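Local atomic coordinates of enoyl-CoA hydratase (Mycobacterium smegmatis, PDB entry 3PE8), a protein that probably catalyses the reversible addition of water to the double bond of enoyl-coenzyme A thioesters, as in other enoyl-CoA hydratases of the crotonase family, and binds zinc. Residues L11-T16 / R20-N25; T40-L45 / L108-Y113; V54-V59 / A192-N197; P94-I99 / T185-V190. All coordinates share one frame; numbering follows the deposited sequence.

Contact 1. Residues L11-T16 / R20-N25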
# COMPACT_ATOMS: atom_id res chain seq x y z
N LEU A 11 -5.56 15.67 36.20
CA LEU A 11 -4.47 16.00 35.27
C LEU A 11 -3.82 17.29 35.71
O LEU A 11 -4.49 18.30 35.79
CB LEU A 11 -4.95 16.16 33.83
CG LEU A 11 -3.84 16.27 32.78
CD1 LEU A 11 -3.14 14.94 32.52
CD2 LEU A 11 -4.43 16.84 31.46
N LEU A 12 -2.53 17.26 36.02
CA LEU A 12 -1.81 18.48 36.37
C LEU A 12 -1.21 19.08 35.12
O LEU A 12 -0.77 18.34 34.22
CB LEU A 12 -0.72 18.20 37.41
CG LEU A 12 -1.24 17.61 38.71
CD1 LEU A 12 -0.08 17.17 39.58
CD2 LEU A 12 -2.12 18.60 39.46
N VAL A 13 -1.21 20.42 35.06
CA VAL A 13 -0.72 21.14 33.88
C VAL A 13 0.26 22.23 34.33
O VAL A 13 -0.07 23.03 35.20
CB VAL A 13 -1.89 21.78 33.07
CG1 VAL A 13 -1.39 22.53 31.83
CG2 VAL A 13 -2.97 20.73 32.69
N ASP A 14 1.45 22.27 33.71
CA ASP A 14 2.45 23.30 33.96
C ASP A 14 2.94 23.79 32.60
O ASP A 14 3.12 22.97 31.69
CB ASP A 14 3.64 22.72 34.70
CG ASP A 14 4.77 23.74 34.86
OD1 ASP A 14 5.68 23.80 34.00
OD2 ASP A 14 4.69 24.56 35.80
N THR A 15 3.19 25.08 32.47
CA THR A 15 3.83 25.63 31.25
C THR A 15 5.02 26.47 31.69
O THR A 15 4.86 27.44 32.43
CB THR A 15 2.87 26.44 30.38
OG1 THR A 15 1.69 25.67 30.16
CG2 THR A 15 3.53 26.79 29.03
N THR A 16 6.20 26.04 31.26
CA THR A 16 7.48 26.69 31.64
C THR A 16 8.39 26.66 30.41
O THR A 16 8.56 25.59 29.81
CB THR A 16 8.16 25.94 32.81
OG1 THR A 16 7.31 25.96 33.97
CG2 THR A 16 9.51 26.56 33.19
N ARG A 20 4.80 22.53 27.84
CA ARG A 20 3.64 22.21 28.68
C ARG A 20 3.77 20.77 29.13
O ARG A 20 3.84 19.87 28.29
CB ARG A 20 2.33 22.39 27.94
CG ARG A 20 1.14 22.06 28.88
CD ARG A 20 -0.12 22.70 28.47
NE ARG A 20 -0.03 24.15 28.54
CZ ARG A 20 -0.92 24.95 28.00
NH1 ARG A 20 -1.97 24.44 27.35
NH2 ARG A 20 -0.78 26.28 28.09
N THR A 21 3.83 20.56 30.44
CA THR A 21 3.87 19.24 31.01
C THR A 21 2.48 18.85 31.48
O THR A 21 1.84 19.60 32.25
CB THR A 21 4.88 19.17 32.18
OG1 THR A 21 6.19 19.61 31.77
CG2 THR A 21 4.98 17.72 32.73
N LEU A 22 2.02 17.69 31.02
CA LEU A 22 0.71 17.13 31.38
C LEU A 22 1.03 15.89 32.22
O LEU A 22 1.69 14.95 31.74
CB LEU A 22 -0.05 16.71 30.12
CG LEU A 22 -0.32 17.83 29.10
CD1 LEU A 22 -1.03 17.26 27.87
CD2 LEU A 22 -1.12 18.98 29.74
N THR A 23 0.64 15.95 33.49
CA THR A 23 0.95 14.86 34.44
C THR A 23 -0.33 14.13 34.78
O THR A 23 -1.21 14.70 35.43
CB THR A 23 1.63 15.39 35.70
OG1 THR A 23 2.83 16.12 35.35
CG2 THR A 23 1.96 14.22 36.66
N LEU A 24 -0.46 12.87 34.35
CA LEU A 24 -1.57 12.00 34.74
C LEU A 24 -1.57 11.90 36.26
O LEU A 24 -0.54 11.61 36.85
CB LEU A 24 -1.42 10.60 34.14
CG LEU A 24 -1.19 10.50 32.62
CD1 LEU A 24 -0.95 9.02 32.28
CD2 LEU A 24 -2.37 11.04 31.81
N ASN A 25 -2.69 12.20 36.91
CA ASN A 25 -2.69 12.42 38.35
C ASN A 25 -3.81 11.65 39.08
O ASN A 25 -4.64 12.24 39.79
CB ASN A 25 -2.75 13.93 38.69
CG ASN A 25 -2.41 14.21 40.14
OD1 ASN A 25 -1.50 13.57 40.71
ND2 ASN A 25 -3.14 15.14 40.75
O HOH W 1 6.35 22.39 31.76
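Arg20 reaches across the first beta hairpin of the crotonase-type domain to Thr15, its non-hydrogen-bonded partner, and to Val13 in the next non-hydrogen-bonded pair. Its CB and CG run past the backbone oxygen of Asp14, with Arg20 CG 3.6 Å from Asp14 O. Arg20 CD then lies against a methyl of Val13, 3.6 Å from Val13 CG1, the two side chains crossing at a slant. A bend about CG-CD (chi3 -64°) turns the guanidinium back toward the hydroxyl of Thr15. There Arg20 NE donates a bond of 2.8 Å to Thr15 OG1, which lies in the guanidinium plane, at its edge. NH2 adds only a weak, long bond to the same oxygen and also forms a salt bridge with Asp51, just after helix 35-50.

On this face Leu11, Val13, Leu22 and Leu24 also lie; Val13 CG2 and Leu22 CD2 pack side by side at 3.9 Å. Helix 35-50 covers Leu11 and Leu22. The opposite face carries Leu12, Asp14, Thr21 and Thr23, and water 1 bridges Asp14 OD1 and Thr21 OG1. Near the end of the hairpin, Leu12 packs against the amide of Asn25, whose ND2 is held by Pro9 O. The backbones join through two antiparallel hydrogen-bonded pairs, Leu12 with Thr23 and Asp14 with Thr21, each closed by two reciprocal N-H...O bonds, among them Thr23 N to Leu12 O at 2.9 Å and Thr21 N to Asp14 O at 2.8 Å. Regular backbone pairing thus sets the register, while the bond from Arg20 NE to Thr15 OG1 and the salt bridge from NH2 to Asp51 probably fix the rotation of the guanidinium.

Contact 2. Residues T40-L45 / L108-Y113. With ZN (zinc ion), chain C.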
# COMPACT_ATOMS: atom_id res chain seq x y z
N THR A 40 -10.22 14.65 29.85
CA THR A 40 -9.37 15.77 30.27
C THR A 40 -8.02 15.74 29.55
O THR A 40 -7.53 16.78 29.07
CB THR A 40 -9.19 15.75 31.82
OG1 THR A 40 -10.48 15.83 32.45
CG2 THR A 40 -8.35 16.95 32.28
N PHE A 41 -7.43 14.56 29.45
CA PHE A 41 -6.11 14.42 28.81
C PHE A 41 -6.17 14.75 27.33
O PHE A 41 -5.36 15.55 26.80
CB PHE A 41 -5.58 13.01 29.02
CG PHE A 41 -4.27 12.76 28.33
CD1 PHE A 41 -3.10 13.36 28.78
CD2 PHE A 41 -4.22 11.97 27.19
CE1 PHE A 41 -1.90 13.15 28.12
CE2 PHE A 41 -3.01 11.76 26.53
CZ PHE A 41 -1.86 12.37 27.01
N PHE A 42 -7.12 14.15 26.63
CA PHE A 42 -7.23 14.37 25.19
C PHE A 42 -7.57 15.82 24.88
O PHE A 42 -7.05 16.39 23.91
CB PHE A 42 -8.17 13.35 24.52
CG PHE A 42 -7.63 11.93 24.55
CD1 PHE A 42 -6.39 11.63 23.99
CD2 PHE A 42 -8.32 10.91 25.19
CE1 PHE A 42 -5.86 10.35 24.06
CE2 PHE A 42 -7.78 9.62 25.25
CZ PHE A 42 -6.57 9.34 24.65
N ARG A 43 -8.41 16.45 25.70
CA ARG A 43 -8.68 17.87 25.57
C ARG A 43 -7.43 18.73 25.82
O ARG A 43 -7.19 19.69 25.13
CB ARG A 43 -9.83 18.31 26.51
CG ARG A 43 -10.16 19.79 26.44
CD ARG A 43 -11.44 20.11 27.22
NE ARG A 43 -11.20 19.90 28.66
CZ ARG A 43 -11.73 18.94 29.42
NH1 ARG A 43 -12.59 18.03 28.94
NH2 ARG A 43 -11.40 18.91 30.71
N ALA A 44 -6.64 18.35 26.82
CA ALA A 44 -5.40 19.07 27.12
C ALA A 44 -4.39 19.03 25.96
O ALA A 44 -3.71 20.02 25.69
CB ALA A 44 -4.77 18.52 28.43
N LEU A 45 -4.32 17.90 25.26
CA LEU A 45 -3.48 17.79 24.07
C LEU A 45 -3.92 18.77 22.99
O LEU A 45 -3.10 19.50 22.41
CB LEU A 45 -3.43 16.35 23.53
CG LEU A 45 -2.60 15.34 24.33
CD1 LEU A 45 -2.77 13.94 23.72
CD2 LEU A 45 -1.13 15.74 24.44
N LEU A 108 0.57 1.60 27.77
CA LEU A 108 1.60 1.35 26.75
C LEU A 108 1.15 1.97 25.42
O LEU A 108 1.97 2.58 24.73
CB LEU A 108 1.88 -0.16 26.61
CG LEU A 108 2.80 -0.63 25.50
CD1 LEU A 108 4.15 0.09 25.55
CD2 LEU A 108 2.97 -2.19 25.61
N GLU A 109 -0.15 1.88 25.10
CA GLU A 109 -0.66 2.55 23.90
C GLU A 109 -0.48 4.08 24.00
O GLU A 109 -0.06 4.70 23.02
CB GLU A 109 -2.12 2.18 23.65
CG GLU A 109 -2.24 0.73 23.12
CD GLU A 109 -3.64 0.18 23.04
OE1 GLU A 109 -4.06 -0.21 21.93
OE2 GLU A 109 -4.28 0.11 24.11
N LEU A 110 -0.70 4.66 25.17
CA LEU A 110 -0.40 6.10 25.34
C LEU A 110 1.06 6.40 25.07
O LEU A 110 1.40 7.35 24.34
CB LEU A 110 -0.79 6.62 26.73
CG LEU A 110 -2.20 7.00 27.07
CD1 LEU A 110 -2.13 7.81 28.40
CD2 LEU A 110 -2.93 7.82 26.00
N ALA A 111 1.96 5.57 25.60
CA ALA A 111 3.38 5.77 25.36
C ALA A 111 3.72 5.68 23.88
O ALA A 111 4.52 6.44 23.38
CB ALA A 111 4.23 4.76 26.20
N LEU A 112 3.11 4.70 23.20
CA LEU A 112 3.33 4.45 21.77
C LEU A 112 2.85 5.61 20.87
O LEU A 112 3.32 5.72 19.75
CB LEU A 112 2.67 3.12 21.35
CG LEU A 112 3.37 1.88 21.89
CD1 LEU A 112 2.45 0.62 21.71
CD2 LEU A 112 4.72 1.62 21.24
N TYR A 113 1.90 6.42 21.34
CA TYR A 113 1.48 7.60 20.60
C TYR A 113 2.50 8.74 20.64
O TYR A 113 2.48 9.61 19.78
CB TYR A 113 0.18 8.19 21.18
CG TYR A 113 -1.10 7.55 20.75
CD1 TYR A 113 -1.53 7.60 19.46
CD2 TYR A 113 -1.90 6.91 21.68
CE1 TYR A 113 -2.73 7.05 19.06
CE2 TYR A 113 -3.11 6.34 21.30
CZ TYR A 113 -3.51 6.40 20.00
OH TYR A 113 -4.73 5.82 19.64
ZN ZN C . -5.90 -1.00 24.68
O HOH W 2 -6.35 -0.80 26.87
O HOH W 3 -7.46 -0.71 23.66
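Leu110 sets one methyl against the outer atoms of two rings, those of Phe41 and Phe42, joining helix 106-113 to helix 35-50 within the crotonase fold. Along 108-113, Glu109 lies on another side of the helix from this contact and serves the metal: its extended chain brings Glu109 OE2 to 2.0 Å from the zinc ion, whose coordination is completed by water 2, water 3 and His129. The second carboxylate oxygen, OE1, accepts hydrogen bonds from the backbone nitrogens of Trp138 and Leu140, which should hold the carboxylate in a set orientation.

Leu110 comes next and supplies the whole of the direct contact from this helix. Its CD2 is the atom that touches both aromatic rings. Leu110 and Phe41 run alongside each other, pointing opposite ways, whereas Phe42 approaches at a slant. Further on, Leu112 packs on helix 140-148 and Tyr113 stacks its ring on Trp88, while across the contact Phe42 meets Trp138 edge-to-face.

The two phenylalanines are themselves braced within helix 35-50. CD2 of Phe41 lies 3.8 Å above the plane of the Phe42 ring, toward its rim, and Leu45 CG covers one face of Phe41. Glu109 and Leu110, adjacent in sequence, therefore link the zinc site to this apolar packing, in which Leu110 CD2 sits 4.0 Å from Phe41 CE2 and 4.2 Å from Phe42 CZ.

Contact 3. Residues V54-V59 / A192-N197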
# COMPACT_ATOMS: atom_id res chain seq x y z
N VAL A 54 2.73 27.57 23.66
CA VAL A 54 3.30 26.22 23.83
C VAL A 54 3.99 25.76 22.55
O VAL A 54 3.40 25.81 21.46
CB VAL A 54 2.19 25.22 24.18
CG1 VAL A 54 2.74 23.77 24.25
CG2 VAL A 54 1.50 25.64 25.51
N ASP A 55 5.23 25.32 22.68
CA ASP A 55 5.93 24.70 21.54
C ASP A 55 6.03 23.18 21.62
O ASP A 55 6.09 22.51 20.59
CB ASP A 55 7.36 25.25 21.41
CG ASP A 55 7.41 26.66 20.90
OD1 ASP A 55 6.44 27.16 20.25
OD2 ASP A 55 8.45 27.27 21.16
N VAL A 56 6.13 22.65 22.83
CA VAL A 56 6.43 21.23 23.09
C VAL A 56 5.61 20.76 24.28
O VAL A 56 5.33 21.54 25.21
CB VAL A 56 7.96 21.00 23.39
CG1 VAL A 56 8.28 19.54 23.72
CG2 VAL A 56 8.83 21.48 22.19
N VAL A 57 5.13 19.51 24.20
CA VAL A 57 4.41 18.87 25.30
C VAL A 57 5.25 17.72 25.89
O VAL A 57 5.86 16.94 25.13
CB VAL A 57 3.04 18.29 24.82
CG1 VAL A 57 2.32 17.57 25.96
CG2 VAL A 57 2.11 19.42 24.28
N ILE A 58 5.28 17.63 27.23
CA ILE A 58 5.77 16.44 27.94
C ILE A 58 4.59 15.76 28.60
O ILE A 58 3.83 16.44 29.32
CB ILE A 58 6.86 16.81 29.00
CG1 ILE A 58 8.07 17.46 28.34
CG2 ILE A 58 7.26 15.58 29.85
CD1 ILE A 58 9.07 18.09 29.30
N VAL A 59 4.47 14.45 28.42
CA VAL A 59 3.46 13.68 29.11
C VAL A 59 4.16 12.79 30.13
O VAL A 59 5.11 12.09 29.77
CB VAL A 59 2.63 12.80 28.15
CG1 VAL A 59 1.65 11.87 28.94
CG2 VAL A 59 1.81 13.64 27.17
N ALA A 192 13.98 21.61 25.49
CA ALA A 192 14.67 22.87 25.31
C ALA A 192 15.44 22.92 23.98
O ALA A 192 15.44 23.96 23.30
CB ALA A 192 15.62 23.15 26.48
N SER A 193 16.02 21.80 23.60
CA SER A 193 16.67 21.71 22.28
C SER A 193 15.69 21.95 21.14
O SER A 193 16.00 22.69 20.21
CB SER A 193 17.38 20.38 22.09
OG SER A 193 18.37 20.21 23.06
N ILE A 194 14.49 21.42 21.27
CA ILE A 194 13.47 21.63 20.26
C ILE A 194 13.02 23.09 20.22
O ILE A 194 12.90 23.68 19.16
CB ILE A 194 12.26 20.70 20.50
CG1 ILE A 194 12.68 19.23 20.46
CG2 ILE A 194 11.16 20.98 19.43
CD1 ILE A 194 11.51 18.24 20.66
N VAL A 195 12.79 23.66 21.40
CA VAL A 195 12.34 25.06 21.58
C VAL A 195 13.35 26.02 20.93
O VAL A 195 12.98 27.05 20.37
CB VAL A 195 12.08 25.37 23.06
CG1 VAL A 195 11.92 26.90 23.34
CG2 VAL A 195 10.82 24.63 23.53
N GLY A 196 14.63 25.68 20.98
CA GLY A 196 15.68 26.50 20.32
C GLY A 196 15.72 26.50 18.80
O GLY A 196 16.44 27.31 18.18
N ASN A 197 14.98 25.59 18.17
CA ASN A 197 14.92 25.50 16.72
C ASN A 197 13.81 26.40 16.14
O ASN A 197 13.12 27.09 16.86
CB ASN A 197 14.73 24.03 16.32
CG ASN A 197 16.00 23.26 16.48
OD1 ASN A 197 15.99 22.12 16.94
ND2 ASN A 197 17.12 23.89 16.17
O HOH W 4 10.63 28.62 20.37
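Val56 and Ile194 meet at about a right angle, methyl against methyl, where the start of strand 56-61 packs against the last residues of 183-195. The CG2 atoms of Val56 and Ile194 approach to 3.6 Å, and Val56 CG2 also reaches the Ile194 branch point, CB. With chi1 at 177°, Val56 turns CG2 to the helix and leaves CG1 trans to its own nitrogen. Val195, the next residue of 192-197, flanks the same methyl: Val195 CG2 is 4.0 Å from Val56 CG2. Val56 CG2 is thus packed against two successive helix residues.

Asp55 likewise crosses Val195 at about a right angle, but the meeting is between Asp55 CB and Val195 CG2, 4.1 Å apart. Its carboxylate is turned to polar partners. OD1 makes salt bridges with Arg18 and Arg203, and Asp55 OD2 accepts a hydrogen bond of 2.7 Å from water 4. The same water donates to Val195 O at 2.8 Å, so water 4 links Asp55, just before strand 56-61, to the backbone of Val195. A buried carboxylate gripped by two arginines would most likely remain charged.

This is packing away from the zinc site. Strand 56-61 lies between strand 19-24 and strand 95-99, with helix 183-195 laid over the sheet. Val202 of helix 199-234 touches Ile194, which also packs on Leu158 of a second subunit, placing the contact beside an interface between subunits.

Contact 4. Residues P94-I99 / T185-V190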
# COMPACT_ATOMS: atom_id res chain seq x y z
N PRO A 94 5.61 18.69 19.03
CA PRO A 94 6.12 17.44 19.53
C PRO A 94 5.64 17.07 20.93
O PRO A 94 5.53 17.93 21.79
CB PRO A 94 7.63 17.67 19.59
CG PRO A 94 7.91 18.82 18.76
CD PRO A 94 6.68 19.62 18.67
N VAL A 95 5.39 15.77 21.13
CA VAL A 95 4.99 15.20 22.41
C VAL A 95 6.05 14.21 22.87
O VAL A 95 6.34 13.22 22.19
CB VAL A 95 3.64 14.46 22.33
CG1 VAL A 95 3.27 13.86 23.70
CG2 VAL A 95 2.53 15.44 21.90
N ILE A 96 6.66 14.50 24.00
CA ILE A 96 7.71 13.70 24.63
C ILE A 96 7.06 12.95 25.78
O ILE A 96 6.43 13.57 26.65
CB ILE A 96 8.84 14.56 25.22
CG1 ILE A 96 9.58 15.30 24.12
CG2 ILE A 96 9.84 13.65 26.05
CD1 ILE A 96 10.39 16.52 24.63
N GLY A 97 7.14 11.63 25.76
CA GLY A 97 6.68 10.83 26.90
C GLY A 97 7.82 10.59 27.85
O GLY A 97 8.87 10.03 27.43
N ALA A 98 7.66 11.01 29.11
CA ALA A 98 8.67 10.77 30.16
C ALA A 98 8.10 9.66 31.02
O ALA A 98 7.23 9.88 31.88
CB ALA A 98 8.94 12.05 30.96
N ILE A 99 8.55 8.45 30.73
CA ILE A 99 7.93 7.25 31.34
C ILE A 99 8.60 6.98 32.67
O ILE A 99 9.75 6.51 32.73
CB ILE A 99 8.05 6.06 30.42
CG1 ILE A 99 7.61 6.39 28.97
CG2 ILE A 99 7.20 4.89 30.99
CD1 ILE A 99 6.18 7.00 28.87
N THR A 185 14.19 16.26 34.38
CA THR A 185 15.38 16.99 33.94
C THR A 185 15.74 16.62 32.49
O THR A 185 15.97 17.50 31.63
CB THR A 185 16.56 16.68 34.88
OG1 THR A 185 16.20 17.04 36.19
CG2 THR A 185 17.83 17.48 34.45
N ALA A 186 15.82 15.33 32.20
CA ALA A 186 16.17 14.89 30.87
C ALA A 186 15.17 15.27 29.82
O ALA A 186 15.54 15.61 28.67
CB ALA A 186 16.39 13.34 30.85
N ALA A 187 13.89 15.10 30.16
CA ALA A 187 12.82 15.46 29.23
C ALA A 187 12.85 16.96 28.91
O ALA A 187 12.67 17.35 27.75
CB ALA A 187 11.49 15.06 29.75
N ARG A 188 13.13 17.78 29.94
CA ARG A 188 13.25 19.24 29.73
C ARG A 188 14.44 19.61 28.85
O ARG A 188 14.35 20.56 28.09
CB ARG A 188 13.31 19.99 31.06
CG ARG A 188 11.95 20.10 31.77
CD ARG A 188 12.03 20.98 33.00
NE ARG A 188 12.64 20.35 34.16
CZ ARG A 188 11.98 19.67 35.11
NH1 ARG A 188 10.66 19.46 35.03
NH2 ARG A 188 12.65 19.18 36.13
N ARG A 189 15.53 18.84 28.92
CA ARG A 189 16.68 19.07 28.05
C ARG A 189 16.32 18.85 26.60
O ARG A 189 16.69 19.68 25.75
CB ARG A 189 17.88 18.16 28.42
CG ARG A 189 18.54 18.44 29.69
CD ARG A 189 19.90 17.71 29.78
NE ARG A 189 19.79 16.26 29.52
CZ ARG A 189 19.83 15.31 30.47
NH1 ARG A 189 19.95 15.64 31.78
NH2 ARG A 189 19.72 14.03 30.12
N VAL A 190 15.62 17.75 26.30
CA VAL A 190 15.20 17.48 24.94
C VAL A 190 14.21 18.52 24.46
O VAL A 190 14.36 19.08 23.40
CB VAL A 190 14.65 16.04 24.79
CG1 VAL A 190 14.06 15.82 23.42
CG2 VAL A 190 15.77 15.03 25.12
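Ile96 and Ala98 of strand 95-99, in the central sheet of the crotonase fold, direct their side chains at Ala187 and Val190 of helix 183-195. The helix lies over the strand and runs nearly antiparallel to it, at 165°, with the two short axes 9.1 Å apart.

Conformation decides which branch of Ile96 meets which helix residue. Its CG1 points back past the backbone nitrogen, opposite the carbonyl carbon (chi1 -65°), and the arm continues extended to CD1, chi2 being 161°. This carries Ile96 CD1 to Val190 CG1, 3.9 Å away, and to within 4.0 Å of the backbone oxygen of Ala187. The shorter branch, Ile96 CG2, comes to 4.3 Å from Ala187 CB, so one isoleucine packs against successive turns of the helix. Val190 meets it at a slant with its CG1 methyl.

Nearer the C-terminal end of the strand, the side chains on both sides shrink to single methyls, and alanine faces alanine. Ala187 also leans on Ile58 of the neighbouring strand, while Ile96 and Val190 share Ile118 of strand 116-120 on the other side, so the helix spans three strands. Val190 packs further on Arg155 of a second subunit, which places this helix between the sheet and the subunit interface. The nearest backbones are those of Ala98 and Ala187, with CA atoms 6.3 Å apart and their CB atoms meeting at 4.1 Å.

How the contacts relate
Contacts 2, 3 and 4 are buried, whereas contact 1 is partly open, as befits a hairpin that forms one edge of the six-stranded sheet. Contacts 1, 3 and 4 all draw on that sheet; strands 19-24, 56-61 and 95-99 are successive neighbours in it. Contacts 3 and 4 share helix 183-195 and both border the second subunit. Contact 2 instead joins two helices, and its helix 35-50 packs on the leucines of contact 1. The chemistry follows position: backbone hydrogen bonds and a polar face in contact 1, purely apolar packing in contact 4, the same with a charged, watered margin in contact 3, and zinc beside the hydrocarbon of contact 2.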